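Local coordinates for outer membrane usher protein PapC (PDB 3L48) that serves as the C-terminal domain of an outer-membrane usher that exports and assembles pilus subunits, at residues 47-59 against 65-77. Sequence-based numbering, arbitrary orientation. Where two conformers were deposited one is given.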
loop_
_atom_site.group_PDB
_atom_site.type_symbol
_atom_site.label_atom_id
_atom_site.label_comp_id
_atom_site.label_asym_id
_atom_site.label_seq_id
_atom_site.Cartn_x
_atom_site.Cartn_y
_atom_site.Cartn_z
ATOM N N LEU A 47 -3.402 -3.957 -5.311
ATOM C CA LEU A 47 -2.911 -2.768 -5.996
ATOM C C LEU A 47 -2.664 -3.018 -7.484
ATOM O O LEU A 47 -2.012 -3.992 -7.864
ATOM C CB LEU A 47 -1.634 -2.266 -5.325
ATOM C CG LEU A 47 -1.711 -2.082 -3.807
ATOM C CD1 LEU A 47 -0.336 -1.785 -3.235
ATOM C CD2 LEU A 47 -2.693 -0.983 -3.443
ATOM N N SER A 48 -3.194 -2.131 -8.320
ATOM C CA SER A 48 -3.008 -2.219 -9.765
ATOM C C SER A 48 -1.945 -1.232 -10.235
ATOM O O SER A 48 -1.857 -0.111 -9.730
ATOM C CB SER A 48 -4.322 -1.926 -10.496
ATOM O OG SER A 48 -5.348 -2.821 -10.109
ATOM N N GLY A 49 -1.141 -1.658 -11.206
ATOM C CA GLY A 49 -0.185 -0.783 -11.861
ATOM C C GLY A 49 0.897 -0.240 -10.951
ATOM O O GLY A 49 1.322 0.904 -11.097
ATOM N N VAL A 50 1.346 -1.066 -10.010
ATOM C CA VAL A 50 2.408 -0.676 -9.092
ATOM C C VAL A 50 3.770 -0.762 -9.769
ATOM O O VAL A 50 4.038 -1.688 -10.534
ATOM C CB VAL A 50 2.432 -1.576 -7.839
ATOM C CG1 VAL A 50 3.460 -1.064 -6.833
ATOM C CG2 VAL A 50 1.052 -1.649 -7.211
ATOM N N THR A 51 4.630 0.209 -9.480
ATOM C CA THR A 51 5.995 0.195 -9.987
ATOM C C THR A 51 6.939 -0.299 -8.902
ATOM O O THR A 51 6.991 0.273 -7.816
ATOM C CB THR A 51 6.447 1.596 -10.431
ATOM O OG1 THR A 51 5.484 2.149 -11.337
ATOM C CG2 THR A 51 7.805 1.525 -11.114
ATOM N N PRO A 52 7.684 -1.375 -9.190
ATOM C CA PRO A 52 8.646 -1.889 -8.209
ATOM C C PRO A 52 9.632 -0.806 -7.784
ATOM O O PRO A 52 10.228 -0.149 -8.635
ATOM C CB PRO A 52 9.375 -2.992 -8.984
ATOM C CG PRO A 52 8.392 -3.433 -10.027
ATOM C CD PRO A 52 7.648 -2.188 -10.419
ATOM N N GLY A 53 9.789 -0.614 -6.478
ATOM C CA GLY A 53 10.744 0.350 -5.965
ATOM C C GLY A 53 10.153 1.693 -5.574
ATOM O O GLY A 53 10.818 2.499 -4.922
ATOM N N GLU A 54 8.906 1.944 -5.964
ATOM C CA GLU A 54 8.285 3.233 -5.680
ATOM C C GLU A 54 7.783 3.328 -4.242
ATOM O O GLU A 54 7.691 2.325 -3.534
ATOM C CB GLU A 54 7.141 3.521 -6.655
ATOM C CG GLU A 54 5.867 2.747 -6.375
ATOM C CD GLU A 54 4.702 3.224 -7.224
ATOM O OE1 GLU A 54 4.563 4.452 -7.408
ATOM O OE2 GLU A 54 3.919 2.375 -7.699
ATOM N N THR A 55 7.470 4.546 -3.819
ATOM C CA THR A 55 6.913 4.786 -2.495
ATOM C C THR A 55 5.423 5.082 -2.601
ATOM O O THR A 55 5.013 6.016 -3.290
ATOM C CB THR A 55 7.604 5.972 -1.791
ATOM O OG1 THR A 55 8.997 5.682 -1.622
ATOM C CG2 THR A 55 6.974 6.226 -0.424
ATOM N N LEU A 56 4.614 4.280 -1.921
ATOM C CA LEU A 56 3.176 4.493 -1.922
ATOM C C LEU A 56 2.759 5.156 -0.622
ATOM O O LEU A 56 3.382 4.950 0.420
ATOM C CB LEU A 56 2.431 3.168 -2.089
ATOM C CG LEU A 56 2.793 2.304 -3.301
ATOM C CD1 LEU A 56 1.858 1.105 -3.393
ATOM C CD2 LEU A 56 2.747 3.115 -4.587
ATOM N N SER A 57 1.707 5.962 -0.684
ATOM C CA SER A 57 1.143 6.546 0.522
ATOM C C SER A 57 -0.242 5.960 0.774
ATOM O O SER A 57 -1.012 5.732 -0.160
ATOM C CB SER A 57 1.082 8.072 0.422
ATOM O OG SER A 57 0.028 8.483 -0.424
ATOM N N VAL A 58 -0.541 5.697 2.040
ATOM C CA VAL A 58 -1.838 5.170 2.429
ATOM C C VAL A 58 -2.637 6.277 3.099
ATOM O O VAL A 58 -2.205 6.849 4.098
ATOM C CB VAL A 58 -1.690 3.979 3.383
ATOM C CG1 VAL A 58 -3.054 3.417 3.749
ATOM C CG2 VAL A 58 -0.820 2.911 2.739
ATOM N N ASN A 59 -3.803 6.581 2.543
ATOM C CA ASN A 59 -4.571 7.728 2.999
ATOM C C ASN A 59 -5.892 7.358 3.657
ATOM O O ASN A 59 -6.614 6.485 3.177
ATOM C CB ASN A 59 -4.839 8.676 1.828
ATOM C CG ASN A 59 -3.669 8.762 0.872
ATOM O OD1 ASN A 59 -3.671 8.133 -0.191
ATOM N ND2 ASN A 59 -2.654 9.532 1.246
ATOM N N GLN A 65 -1.457 8.999 5.993
ATOM C CA GLN A 65 -1.234 8.454 7.327
ATOM C C GLN A 65 0.123 7.767 7.448
ATOM O O GLN A 65 0.807 7.893 8.465
ATOM C CB GLN A 65 -2.364 7.491 7.697
ATOM C CG GLN A 65 -3.742 8.135 7.688
ATOM C CD GLN A 65 -4.053 8.884 8.973
ATOM O OE1 GLN A 65 -5.070 9.570 9.072
ATOM N NE2 GLN A 65 -3.185 8.746 9.966
ATOM N N CYS A 66 0.506 7.035 6.406
ATOM C CA CYS A 66 1.785 6.335 6.391
ATOM C C CYS A 66 2.215 5.997 4.970
ATOM O O CYS A 66 1.425 6.096 4.032
ATOM C CB CYS A 66 1.723 5.070 7.253
ATOM S SG CYS A 66 0.172 4.152 7.128
ATOM N N GLN A 67 3.474 5.602 4.820
ATOM C CA GLN A 67 4.013 5.272 3.511
ATOM C C GLN A 67 4.701 3.917 3.516
ATOM O O GLN A 67 5.204 3.469 4.547
ATOM C CB GLN A 67 4.975 6.364 3.036
ATOM C CG GLN A 67 4.278 7.678 2.730
ATOM C CD GLN A 67 5.203 8.723 2.144
ATOM O OE1 GLN A 67 4.797 9.512 1.287
ATOM N NE2 GLN A 67 6.452 8.733 2.595
ATOM N N VAL A 68 4.705 3.267 2.354
ATOM C CA VAL A 68 5.347 1.973 2.188
ATOM C C VAL A 68 6.340 2.039 1.037
ATOM O O VAL A 68 6.164 2.810 0.098
ATOM C CB VAL A 68 4.317 0.859 1.887
ATOM C CG1 VAL A 68 3.247 0.805 2.971
ATOM C CG2 VAL A 68 3.687 1.085 0.531
ATOM N N ASN A 69 7.391 1.235 1.127
ATOM C CA ASN A 69 8.358 1.118 0.048
ATOM C C ASN A 69 8.177 -0.207 -0.677
ATOM O O ASN A 69 8.449 -1.272 -0.122
ATOM C CB ASN A 69 9.785 1.237 0.590
ATOM C CG ASN A 69 10.023 2.540 1.323
ATOM O OD1 ASN A 69 10.543 2.553 2.439
ATOM N ND2 ASN A 69 9.639 3.649 0.701
ATOM N N VAL A 70 7.697 -0.142 -1.913
ATOM C CA VAL A 70 7.512 -1.348 -2.705
ATOM C C VAL A 70 8.871 -1.914 -3.086
ATOM O O VAL A 70 9.659 -1.240 -3.747
ATOM C CB VAL A 70 6.706 -1.069 -3.981
ATOM C CG1 VAL A 70 6.535 -2.347 -4.790
ATOM C CG2 VAL A 70 5.350 -0.471 -3.629
ATOM N N PRO A 71 9.157 -3.153 -2.659
ATOM C CA PRO A 71 10.443 -3.784 -2.971
ATOM C C PRO A 71 10.750 -3.734 -4.467
ATOM O O PRO A 71 9.840 -3.820 -5.295
ATOM C CB PRO A 71 10.239 -5.232 -2.514
ATOM C CG PRO A 71 9.210 -5.139 -1.438
ATOM C CD PRO A 71 8.284 -4.036 -1.869
ATOM N N GLU A 72 12.026 -3.583 -4.804
ATOM C CA GLU A 72 12.453 -3.519 -6.194
ATOM C C GLU A 72 12.182 -4.855 -6.879
ATOM O O GLU A 72 12.108 -4.934 -8.107
ATOM C CB GLU A 72 13.947 -3.199 -6.267
ATOM C CG GLU A 72 14.345 -2.326 -7.443
ATOM C CD GLU A 72 14.045 -0.860 -7.201
ATOM O OE1 GLU A 72 13.187 -0.302 -7.917
ATOM O OE2 GLU A 72 14.666 -0.264 -6.293
ATOM N N THR A 73 12.030 -5.902 -6.075
ATOM C CA THR A 73 11.850 -7.253 -6.592
ATOM C C THR A 73 10.386 -7.664 -6.711
ATOM O O THR A 73 10.083 -8.822 -6.990
ATOM C CB THR A 73 12.585 -8.280 -5.720
ATOM O OG1 THR A 73 12.206 -8.098 -4.351
ATOM C CG2 THR A 73 14.085 -8.100 -5.850
ATOM N N ALA A 74 9.482 -6.715 -6.503
ATOM C CA ALA A 74 8.060 -7.000 -6.609
ATOM C C ALA A 74 7.681 -7.384 -8.042
ATOM O O ALA A 74 8.058 -6.704 -8.999
ATOM C CB ALA A 74 7.246 -5.805 -6.138
ATOM N N ILE A 75 6.946 -8.483 -8.184
ATOM C CA ILE A 75 6.436 -8.899 -9.486
ATOM C C ILE A 75 4.935 -9.156 -9.418
ATOM O O ILE A 75 4.356 -9.208 -8.331
ATOM C CB ILE A 75 7.165 -10.145 -10.033
ATOM C CG1 ILE A 75 7.004 -11.332 -9.081
ATOM C CG2 ILE A 75 8.635 -9.833 -10.276
ATOM C CD1 ILE A 75 7.686 -12.594 -9.566
ATOM N N SER A 76 4.315 -9.327 -10.580
ATOM C CA SER A 76 2.861 -9.392 -10.671
ATOM C C SER A 76 2.273 -10.616 -9.975
ATOM O O SER A 76 2.850 -11.705 -10.008
ATOM C CB SER A 76 2.407 -9.333 -12.133
ATOM O OG SER A 76 1.046 -8.948 -12.220
ATOM N N ASP A 77 1.118 -10.415 -9.348
ATOM C CA ASP A 77 0.428 -11.454 -8.584
ATOM C C ASP A 77 1.227 -11.955 -7.389
ATOM O O ASP A 77 1.041 -13.082 -6.937
ATOM C CB ASP A 77 0.014 -12.622 -9.479
ATOM C CG ASP A 77 -1.284 -12.355 -10.219
ATOM O OD1 ASP A 77 -1.861 -13.316 -10.769
ATOM O OD2 ASP A 77 -1.729 -11.186 -10.242
HETATM O O HOH W 1 13.363 1.595 -4.162
#
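With Val70 CG1 anti to the backbone N (chi1 180°) and CG2 beside that N, the valine fork straddles its neighbours: CG1 and CG2 both touch Val50 CG1, while CG2 also packs 3.8 Å from Leu56 CG. The segments carry a beta hairpin of this Ig-like domain, in which strand 55-59 pairs with the edge strand 64-69 of the four-stranded antiparallel sheet. Leu56, Val58, Cys66 and Val68 turn to the buried face, where Leu36 of strand 35-38 touches Leu56, and Leu10 of the other sheet touches Val70; branched aliphatic residues suit this face because they fill it without polar groups to satisfy. Leu56 CB lies 3.6 Å from Val68 CG2. Cys66 is joined by a disulfide to Cys84, which links this edge strand to strand 78-84 of the other sheet.

Leu56 and Val68 exchange two backbone bonds, and Val70 N donates to Glu54 O (3.0 Å). Gln65 and Cys66 both face Val58, a classic beta bulge: Val58 O takes the N-H of Gln65, and Val58 N gives an almost straight bond to Cys66 O (177°). On the other face Thr55, Ser57, Gln67 and Asn69 are polar; the extended Gln67 lays its CG 4.0 Å from Ser57 CB, and Ser57 OG bonds to Thr29.

Beyond the strands, Gly53 suits the third position of the type II turn from Thr51 to Glu54, since at its phi of 98° a CB would be jammed against the preceding carbonyl O; lacking one, Gly53 CA lets Glu72 OE1 come to 3.2 Å. Pro52 lays CG 3.4 Å from Ala74 O. At the turn end of the contact a water joins the segments, donating to Gly53 O at 2.8 Å and to Glu72 OE2 at 3.1 Å.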